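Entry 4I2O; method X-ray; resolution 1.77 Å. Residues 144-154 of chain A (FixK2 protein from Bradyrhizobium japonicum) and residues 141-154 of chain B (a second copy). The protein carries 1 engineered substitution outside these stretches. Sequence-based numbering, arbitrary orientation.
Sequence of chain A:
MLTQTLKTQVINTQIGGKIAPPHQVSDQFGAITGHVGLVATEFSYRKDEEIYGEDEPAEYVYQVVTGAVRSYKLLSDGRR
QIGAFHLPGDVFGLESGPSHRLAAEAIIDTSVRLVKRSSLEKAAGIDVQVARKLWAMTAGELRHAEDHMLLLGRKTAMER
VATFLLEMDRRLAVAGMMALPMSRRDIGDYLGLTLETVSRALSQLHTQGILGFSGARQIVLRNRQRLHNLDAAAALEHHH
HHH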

# COMPACT_ATOMS: atom_id res chain seq x y z
N HIS A 144 2.98 -2.21 6.06
CA HIS A 144 2.67 -3.45 5.34
C HIS A 144 2.30 -3.22 3.86
O HIS A 144 2.78 -3.96 2.99
N ALA A 145 1.51 -2.18 3.58
CA ALA A 145 1.04 -1.89 2.24
C ALA A 145 2.21 -1.43 1.38
O ALA A 145 2.28 -1.82 0.20
N GLU A 146 3.11 -0.63 1.95
CA GLU A 146 4.34 -0.21 1.21
C GLU A 146 5.19 -1.41 0.76
O GLU A 146 5.61 -1.53 -0.41
N ASP A 147 5.43 -2.32 1.69
CA ASP A 147 6.18 -3.53 1.33
C ASP A 147 5.41 -4.30 0.30
O ASP A 147 6.02 -4.89 -0.64
N HIS A 148 4.07 -4.38 0.48
CA HIS A 148 3.26 -5.16 -0.45
C HIS A 148 3.21 -4.51 -1.84
O HIS A 148 3.16 -5.23 -2.84
N MET A 149 3.26 -3.18 -1.94
CA MET A 149 3.42 -2.62 -3.30
C MET A 149 4.66 -3.04 -4.01
O MET A 149 4.65 -3.28 -5.24
N LEU A 150 5.78 -3.08 -3.28
CA LEU A 150 7.03 -3.55 -3.87
C LEU A 150 6.85 -4.96 -4.38
O LEU A 150 7.33 -5.32 -5.45
N LEU A 151 6.27 -5.82 -3.56
CA LEU A 151 6.00 -7.19 -4.02
C LEU A 151 5.14 -7.25 -5.28
O LEU A 151 5.48 -7.98 -6.25
N LEU A 152 4.02 -6.52 -5.31
CA LEU A 152 3.08 -6.57 -6.43
C LEU A 152 3.63 -5.88 -7.68
O LEU A 152 3.35 -6.33 -8.81
N GLY A 153 4.43 -4.86 -7.48
CA GLY A 153 5.02 -4.16 -8.65
C GLY A 153 6.26 -4.84 -9.21
O GLY A 153 6.53 -4.77 -10.43
N ARG A 154 7.06 -5.48 -8.36
CA ARG A 154 8.40 -5.82 -8.81
C ARG A 154 8.88 -7.27 -8.58
O ARG A 154 9.88 -7.68 -9.23
N GLU B 141 -2.16 8.47 3.24
CA GLU B 141 -1.10 7.68 2.60
C GLU B 141 -1.49 6.23 2.48
O GLU B 141 -1.21 5.59 1.45
N LEU B 142 -2.09 5.71 3.53
CA LEU B 142 -2.59 4.31 3.51
C LEU B 142 -3.67 4.12 2.41
O LEU B 142 -3.66 3.09 1.68
N ARG B 143 -4.60 5.06 2.28
CA ARG B 143 -5.67 4.93 1.31
C ARG B 143 -5.03 4.92 -0.09
O ARG B 143 -5.37 4.12 -0.95
N HIS B 144 -4.08 5.83 -0.33
CA HIS B 144 -3.40 5.81 -1.62
C HIS B 144 -2.68 4.48 -1.89
O HIS B 144 -2.75 3.96 -3.03
N ALA B 145 -2.05 3.91 -0.86
CA ALA B 145 -1.30 2.65 -1.02
C ALA B 145 -2.23 1.49 -1.29
O ALA B 145 -1.90 0.61 -2.13
N GLU B 146 -3.36 1.48 -0.60
CA GLU B 146 -4.42 0.43 -0.82
C GLU B 146 -4.93 0.44 -2.26
O GLU B 146 -4.99 -0.59 -2.97
N ASP B 147 -5.29 1.63 -2.74
CA ASP B 147 -5.67 1.74 -4.18
C ASP B 147 -4.52 1.32 -5.08
O ASP B 147 -4.74 0.70 -6.16
N HIS B 148 -3.29 1.70 -4.69
CA HIS B 148 -2.16 1.40 -5.55
C HIS B 148 -1.85 -0.12 -5.52
O HIS B 148 -1.42 -0.69 -6.57
N MET B 149 -2.10 -0.79 -4.40
CA MET B 149 -1.96 -2.28 -4.47
C MET B 149 -2.91 -2.92 -5.48
O MET B 149 -2.57 -3.91 -6.18
N LEU B 150 -4.15 -2.42 -5.54
CA LEU B 150 -5.09 -2.97 -6.49
C LEU B 150 -4.59 -2.74 -7.91
O LEU B 150 -4.71 -3.60 -8.80
N LEU B 151 -4.04 -1.57 -8.16
CA LEU B 151 -3.48 -1.30 -9.50
C LEU B 151 -2.34 -2.23 -9.84
O LEU B 151 -2.32 -2.82 -10.96
N LEU B 152 -1.39 -2.41 -8.92
CA LEU B 152 -0.19 -3.21 -9.16
C LEU B 152 -0.51 -4.71 -9.18
O LEU B 152 0.13 -5.48 -9.95
N GLY B 153 -1.51 -5.13 -8.42
CA GLY B 153 -1.84 -6.55 -8.44
C GLY B 153 -2.80 -6.95 -9.54
O GLY B 153 -2.76 -8.10 -10.06
N ARG B 154 -3.67 -6.04 -9.96
CA ARG B 154 -4.78 -6.48 -10.78
C ARG B 154 -5.06 -5.74 -12.12
O ARG B 154 -5.75 -6.29 -12.99

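Two copies of one helix run side by side, their N-to-C directions 21° apart and their axes 8.2 Å apart at closest approach. The backbones are closest near Leu152 and Gly153, where Leu152(A) CA is 5.3 Å from Gly153(B) CA; at the wider Ala145 level, Ala145(A) CB still lies 3.7 Å from Ala145(B) CB, both pointing toward the partner helix.

One turn on, Met149 sets the rule of the contact. Its CB leaves sideways, so the chain must be steered across, and both copies adopt the same m, t, m rotamer. The m chi1 sets CG, leaving Met149(A) CG 3.7 Å from Met149(B) CG; the t chi2 then carries the sulfur on to His148 of the other chain, with Met149(A) SD 3.8 Å from His148(B) CB. Chi3 places the methyl over the alanine: Met149(A) CE is 3.6 Å from Ala145(B) CB, and Met149(B) CE is 3.9 Å from Ala145(A) CB. Each methionine is thus a knob among Ala145, His148, Met149 and Leu152 of the other chain. The sulfur meets the edge of the histidine ring, Met149(B) SD lying 5.0 Å from the centroid of the His148(A) ring formed by CG, ND1, CD2, CE1 and NE2. The off-well chi1 of His148, -143° in A and -147° in B, accompanies an NE2 that is hydrogen-bonded elsewhere in the structure.

Leu152 points toward the partner and takes m, t in both chains. Leu152(A) CB sits 3.7 Å from Leu152(B) CB, while Leu152(A) CD1 reaches 3.7 Å from Met149(B) CB. The other methyl uses the bare glycine: Leu152(A) CD2 is 4.0 Å from Gly153(B) CA, and an ideal CB there would lie only 3.4 Å from that methyl.

No hydrogen bond crosses between the stretches. Charge stays peripheral, as in the salt bridge of Arg143(B) NH1 to Asp147(B) OD2 at 3.3 Å, leaving the contact mainly to apolar packing.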

# COMPACT_ATOMS: atom_id res chain seq x y z
CB HIS A 144 1.52 -4.18 6.05
CG HIS A 144 1.32 -5.60 5.60
ND1 HIS A 144 0.57 -5.91 4.50
CD2 HIS A 144 1.76 -6.78 6.12
CE1 HIS A 144 0.59 -7.24 4.32
NE2 HIS A 144 1.28 -7.78 5.30
CB ALA A 145 -0.12 -0.81 2.24
CB GLU A 146 5.20 0.76 2.05
CG GLU A 146 4.50 2.14 2.23
CD GLU A 146 5.13 3.02 3.30
OE1 GLU A 146 5.87 2.52 4.20
OE2 GLU A 146 4.92 4.26 3.22
CB ASP A 147 6.37 -4.44 2.59
CG ASP A 147 7.39 -3.90 3.57
OD1 ASP A 147 8.18 -2.99 3.21
OD2 ASP A 147 7.43 -4.41 4.72
CB HIS A 148 1.86 -5.39 0.06
CG HIS A 148 1.35 -6.73 -0.27
ND1 HIS A 148 2.05 -7.90 -0.02
CD2 HIS A 148 0.18 -7.10 -0.84
CE1 HIS A 148 1.35 -8.92 -0.49
NE2 HIS A 148 0.20 -8.46 -0.97
CB MET A 149 3.37 -1.07 -3.23
CG MET A 149 1.98 -0.54 -2.84
SD MET A 149 1.94 1.30 -2.90
CE MET A 149 2.76 1.83 -1.43
CB LEU A 150 8.17 -3.49 -2.86
CG LEU A 150 9.56 -3.99 -3.27
CD1 LEU A 150 10.11 -3.22 -4.50
CD2 LEU A 150 10.56 -3.92 -2.12
CB LEU A 151 5.26 -7.93 -2.83
CG LEU A 151 4.91 -9.43 -3.14
CD1 LEU A 151 4.94 -10.21 -1.86
CD2 LEU A 151 3.48 -9.63 -3.81
CB LEU A 152 1.73 -5.94 -6.10
CG LEU A 152 0.99 -6.61 -4.90
CD1 LEU A 152 -0.15 -5.69 -4.46
CD2 LEU A 152 0.38 -7.98 -5.40
CB ARG A 154 9.44 -4.81 -8.23
CG ARG A 154 9.19 -3.39 -8.74
CD ARG A 154 9.75 -3.38 -10.16
NE ARG A 154 9.52 -2.17 -11.01
CZ ARG A 154 8.81 -2.20 -12.15
NH1 ARG A 154 8.12 -3.29 -12.49
NH2 ARG A 154 8.80 -1.14 -12.97
CB GLU B 141 0.20 7.75 3.41
CG GLU B 141 0.81 9.20 3.44
CD GLU B 141 2.10 9.21 4.28
OE1 GLU B 141 3.12 8.68 3.80
OE2 GLU B 141 2.07 9.74 5.39
CB LEU B 142 -3.09 3.93 4.90
CG LEU B 142 -3.75 2.53 4.98
CD1 LEU B 142 -2.78 1.48 4.57
CD2 LEU B 142 -4.33 2.30 6.41
CB ARG B 143 -6.59 6.13 1.44
CG ARG B 143 -7.82 6.08 0.54
CD ARG B 143 -8.66 7.36 0.73
NE ARG B 143 -9.89 7.35 -0.08
CZ ARG B 143 -9.92 7.36 -1.41
NH1 ARG B 143 -8.78 7.37 -2.11
NH2 ARG B 143 -11.08 7.35 -2.05
CB HIS B 144 -2.37 6.95 -1.66
CG HIS B 144 -1.82 7.21 -3.04
ND1 HIS B 144 -0.77 6.52 -3.56
CD2 HIS B 144 -2.19 8.13 -3.98
CE1 HIS B 144 -0.52 6.96 -4.81
NE2 HIS B 144 -1.36 7.94 -5.07
CB ALA B 145 -0.37 2.32 0.23
CB GLU B 146 -5.60 0.63 0.14
CG GLU B 146 -5.20 0.32 1.60
CD GLU B 146 -6.22 0.73 2.65
OE1 GLU B 146 -7.10 1.59 2.40
OE2 GLU B 146 -6.19 0.16 3.78
CB ASP B 147 -6.00 3.22 -4.53
CG ASP B 147 -7.30 3.70 -3.91
OD1 ASP B 147 -8.12 2.88 -3.46
OD2 ASP B 147 -7.52 4.93 -3.90
CB HIS B 148 -0.94 2.23 -5.18
CG HIS B 148 -0.10 2.57 -6.36
ND1 HIS B 148 -0.62 3.14 -7.49
CD2 HIS B 148 1.23 2.40 -6.58
CE1 HIS B 148 0.36 3.31 -8.38
NE2 HIS B 148 1.48 2.85 -7.85
CB MET B 149 -2.22 -2.89 -3.07
CG MET B 149 -1.06 -2.60 -2.10
SD MET B 149 -1.31 -3.44 -0.52
CE MET B 149 -2.81 -2.68 0.08
CB LEU B 150 -6.45 -2.34 -6.29
CG LEU B 150 -7.57 -2.67 -7.26
CD1 LEU B 150 -7.95 -4.20 -7.25
CD2 LEU B 150 -8.82 -1.82 -6.98
CB LEU B 151 -3.00 0.21 -9.48
CG LEU B 151 -2.31 0.69 -10.80
CD1 LEU B 151 -2.50 2.22 -10.91
CD2 LEU B 151 -0.76 0.42 -10.90
CB LEU B 152 0.90 -2.97 -8.12
CG LEU B 152 1.43 -1.49 -8.07
CD1 LEU B 152 2.22 -1.32 -6.76
CD2 LEU B 152 2.33 -1.28 -9.27
CB ARG B 154 -6.09 -6.57 -9.93
CG ARG B 154 -5.98 -7.65 -8.85
CD ARG B 154 -6.06 -9.01 -9.57
NE ARG B 154 -5.83 -10.25 -8.78
CZ ARG B 154 -4.86 -11.13 -9.05
NH1 ARG B 154 -3.95 -10.81 -9.99
NH2 ARG B 154 -4.82 -12.32 -8.43